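Local coordinates for lysosome-associated membrane glycoprotein 1 (Mus musculus, PDB 5GV0) that is a heavily glycosylated lysosomal membrane protein whose luminal, membrane-proximal domain probably takes part in assembly of the protein at the lysosomal membrane, at residues A[61-65]-A[66-70]. Numbering follows the deposited sequence.
Sequences KVENK and NRALE. With NAG (2-acetamido-2-deoxy-beta-D-glucopyranose), chain E.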
ATOM      1  N   LYS A  61       5.572   0.265   6.032  1.00 11.29           N
ATOM      2  CA  LYS A  61       4.692   0.938   6.977  1.00 10.34           C
ATOM      3  C   LYS A  61       4.847   2.447   6.872  1.00 12.45           C
ATOM      4  O   LYS A  61       5.953   2.974   6.934  1.00 13.71           O
ATOM      5  CB  LYS A  61       4.964   0.480   8.407  1.00 10.19           C
ATOM      6  CG  LYS A  61       3.988   1.048   9.423  1.00 16.06           C
ATOM      7  CD  LYS A  61       4.333   0.629  10.838  1.00 19.08           C
ATOM      8  CE  LYS A  61       4.144  -0.861  11.061  1.00 24.34           C
ATOM      9  NZ  LYS A  61       4.282  -1.191  12.510  1.00 27.32           N
ATOM     10  N   VAL A  62       3.723   3.132   6.693  1.00 10.24           N
ATOM     11  CA  VAL A  62       3.705   4.580   6.603  1.00 11.07           C
ATOM     12  C   VAL A  62       2.804   5.116   7.710  1.00 11.69           C
ATOM     13  O   VAL A  62       1.639   4.728   7.828  1.00 13.81           O
ATOM     14  CB  VAL A  62       3.242   5.065   5.204  1.00 16.93           C
ATOM     15  CG1 VAL A  62       4.200   4.548   4.139  1.00 18.97           C
ATOM     16  CG2 VAL A  62       1.834   4.593   4.884  1.00 20.75           C
ATOM     17  N   GLU A  63       3.343   5.994   8.544  1.00 13.43           N
ATOM     18  CA  GLU A  63       2.604   6.369   9.736  1.00 14.83           C
ATOM     19  C   GLU A  63       2.802   7.810  10.172  1.00 16.40           C
ATOM     20  O   GLU A  63       3.764   8.481   9.787  1.00 15.57           O
ATOM     21  CB  GLU A  63       2.974   5.434  10.889  1.00 18.61           C
ATOM     22  CG  GLU A  63       4.449   5.431  11.259  1.00 20.28           C
ATOM     23  CD  GLU A  63       4.796   4.312  12.225  1.00 21.36           C
ATOM     24  OE1 GLU A  63       4.013   4.064  13.170  1.00 26.17           O
ATOM     25  OE2 GLU A  63       5.846   3.669  12.037  1.00 15.20           O
ATOM     26  N   ASN A  64       1.853   8.268  10.976  1.00 16.35           N
ATOM     27  CA  ASN A  64       1.966   9.521  11.695  1.00 19.47           C
ATOM     28  C   ASN A  64       1.329   9.341  13.070  1.00 21.41           C
ATOM     29  O   ASN A  64       1.089   8.211  13.498  1.00 21.32           O
ATOM     30  CB  ASN A  64       1.321  10.666  10.913  1.00 19.42           C
ATOM     31  CG  ASN A  64      -0.126  10.397  10.559  1.00 19.39           C
ATOM     32  OD1 ASN A  64      -0.912   9.943  11.387  1.00 21.60           O
ATOM     33  ND2 ASN A  64      -0.487  10.686   9.314  1.00 28.39           N
ATOM     34  N   LYS A  65       1.049  10.446  13.753  1.00 25.92           N
ATOM     35  CA  LYS A  65       0.558  10.391  15.126  1.00 31.32           C
ATOM     36  C   LYS A  65      -0.793   9.682  15.261  1.00 26.23           C
ATOM     37  O   LYS A  65      -1.058   9.027  16.268  1.00 31.94           O
ATOM     38  CB  LYS A  65       0.461  11.809  15.698  1.00 34.55           C
ATOM     39  CG  LYS A  65       0.181  11.864  17.191  1.00 43.66           C
ATOM     40  CD  LYS A  65       0.200  13.297  17.703  1.00 49.03           C
ATOM     41  CE  LYS A  65      -0.943  14.113  17.120  1.00 48.57           C
ATOM     42  NZ  LYS A  65      -2.273  13.596  17.554  1.00 57.63           N
ATOM     43  N   ASN A  66      -1.639   9.804  14.244  1.00 20.00           N
ATOM     44  CA  ASN A  66      -3.008   9.304  14.335  1.00 23.08           C
ATOM     45  C   ASN A  66      -3.308   8.082  13.478  1.00 20.33           C
ATOM     46  O   ASN A  66      -4.437   7.593  13.467  1.00 19.34           O
ATOM     47  CB  ASN A  66      -3.992  10.414  13.961  1.00 24.85           C
ATOM     48  CG  ASN A  66      -4.149  11.450  15.055  1.00 40.49           C
ATOM     49  OD1 ASN A  66      -3.814  12.620  14.871  1.00 43.65           O
ATOM     50  ND2 ASN A  66      -4.666  11.025  16.203  1.00 45.17           N
ATOM     51  N   ARG A  67      -2.304   7.574  12.773  1.00 17.89           N
ATOM     52  CA  ARG A  67      -2.566   6.565  11.756  1.00 16.68           C
ATOM     53  C   ARG A  67      -1.320   5.776  11.397  1.00 14.88           C
ATOM     54  O   ARG A  67      -0.239   6.344  11.258  1.00 16.79           O
ATOM     55  CB  ARG A  67      -3.126   7.239  10.505  1.00 16.88           C
ATOM     56  CG  ARG A  67      -3.546   6.301   9.390  1.00 29.79           C
ATOM     57  CD  ARG A  67      -3.178   6.899   8.043  1.00 45.11           C
ATOM     58  NE  ARG A  67      -1.765   6.702   7.754  1.00 38.42           N
ATOM     59  CZ  ARG A  67      -0.977   7.598   7.167  1.00 32.75           C
ATOM     60  NH1 ARG A  67      -1.451   8.782   6.795  1.00 31.26           N
ATOM     61  NH2 ARG A  67       0.295   7.301   6.954  1.00 20.77           N
ATOM     62  N   ALA A  68      -1.474   4.465  11.246  1.00 14.28           N
ATOM     63  CA  ALA A  68      -0.406   3.634  10.722  1.00 11.94           C
ATOM     64  C   ALA A  68      -0.963   2.705   9.663  1.00 11.99           C
ATOM     65  O   ALA A  68      -1.917   1.964   9.915  1.00 14.54           O
ATOM     66  CB  ALA A  68       0.266   2.840  11.839  1.00 15.41           C
ATOM     67  N   LEU A  69      -0.375   2.766   8.475  1.00 10.80           N
ATOM     68  CA  LEU A  69      -0.763   1.910   7.361  1.00 10.54           C
ATOM     69  C   LEU A  69       0.372   0.979   7.004  1.00 11.17           C
ATOM     70  O   LEU A  69       1.475   1.448   6.724  1.00 10.66           O
ATOM     71  CB  LEU A  69      -1.130   2.750   6.140  1.00 10.27           C
ATOM     72  CG  LEU A  69      -1.349   1.957   4.843  1.00 11.37           C
ATOM     73  CD1 LEU A  69      -2.636   1.146   4.912  1.00 12.79           C
ATOM     74  CD2 LEU A  69      -1.368   2.892   3.631  1.00 16.15           C
ATOM     75  N   GLU A  70       0.112  -0.327   6.984  1.00  9.10           N
ATOM     76  CA  GLU A  70       1.139  -1.271   6.546  1.00 10.20           C
ATOM     77  C   GLU A  70       0.669  -2.031   5.325  1.00 10.42           C
ATOM     78  O   GLU A  70      -0.434  -2.592   5.295  1.00 11.15           O
ATOM     79  CB  GLU A  70       1.527  -2.257   7.647  1.00 10.53           C
ATOM     80  CG  GLU A  70       2.685  -3.184   7.219  1.00 12.25           C
ATOM     81  CD  GLU A  70       3.157  -4.081   8.339  1.00 15.83           C
ATOM     82  OE1 GLU A  70       2.417  -5.017   8.695  1.00 18.79           O
ATOM     83  OE2 GLU A  70       4.268  -3.845   8.865  1.00 18.96           O
TER
HETATM   84  C1  NAG E 404      -1.523  -1.670  15.287  1.00 18.85           C
HETATM   85  C2  NAG E 404      -0.188  -2.035  14.640  1.00 19.74           C
HETATM   86  C3  NAG E 404       0.306  -3.381  15.165  1.00 24.39           C
HETATM   87  C4  NAG E 404       0.327  -3.384  16.688  1.00 37.13           C
HETATM   88  C5  NAG E 404      -1.037  -2.970  17.228  1.00 26.92           C
HETATM   89  C6  NAG E 404      -1.064  -2.851  18.734  1.00 35.64           C
HETATM   90  C7  NAG E 404       0.359  -1.251  12.374  1.00 23.98           C
HETATM   91  C8  NAG E 404       0.085  -1.416  10.910  1.00 23.44           C
HETATM   92  N2  NAG E 404      -0.316  -2.066  13.191  1.00 19.87           N
HETATM   93  O3  NAG E 404       1.618  -3.615  14.671  1.00 26.66           O
HETATM   94  O4  NAG E 404       0.642  -4.687  17.167  1.00 37.28           O
HETATM   95  O5  NAG E 404      -1.387  -1.682  16.703  1.00 24.46           O
HETATM   96  O6  NAG E 404      -0.311  -1.730  19.179  1.00 47.24           O
HETATM   97  O7  NAG E 404       1.161  -0.423  12.796  1.00 27.32           O
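R67 folds back over its own hairpin and donates an N-H from NH2 to the carbonyl oxygen of V62, 3.0 Å from NH2 to O. That oxygen lies in the guanidinium plane, but NH2 sits well above the V62 carbonyl plane. L69 N reaches the same oxygen from the opposite face, at 2.9 Å, so two donors grip V62 O. The R67 chain starts with CG anti to the backbone N (chi1 -176°) and then bends at chi2 and chi3, which brings the guanidinium back across to the neighbouring strand. The N64 side chain crosses that of R67 at about a right angle, the amide and guanidinium planes 57° apart, with N64 ND2 over one guanidinium face, 3.3 Å from R67 NH1. Both are donors, and D47 serves both groups, through a salt bridge to R67 NH2 and a hydrogen bond from N64 ND2. On the same side of the sheet, V62 CG2 packs against L69 CB at 3.7 Å, with I43 touching V62, R67 and L69.

The strands form an antiparallel beta hairpin of strands 57-64 and 67-76, in one of the sheets of the LAMP luminal domain, turning tightly at K65 and N66. At the turn, N64 OD1 accepts from N66 N at 3.0 Å, while the bent K65 chain brings NZ to N66 OD1.

K61, E63, A68 and E70 point to the other side, where the sugar attached to the protein rests. K61 NZ makes a weak hydrogen bond to NAG O7 (3.2 Å), A68 CB lies 3.5 Å from NAG O7, and E70 CB meets NAG C8. E70 OE1 turns to R88, in a salt bridge, and to Q72.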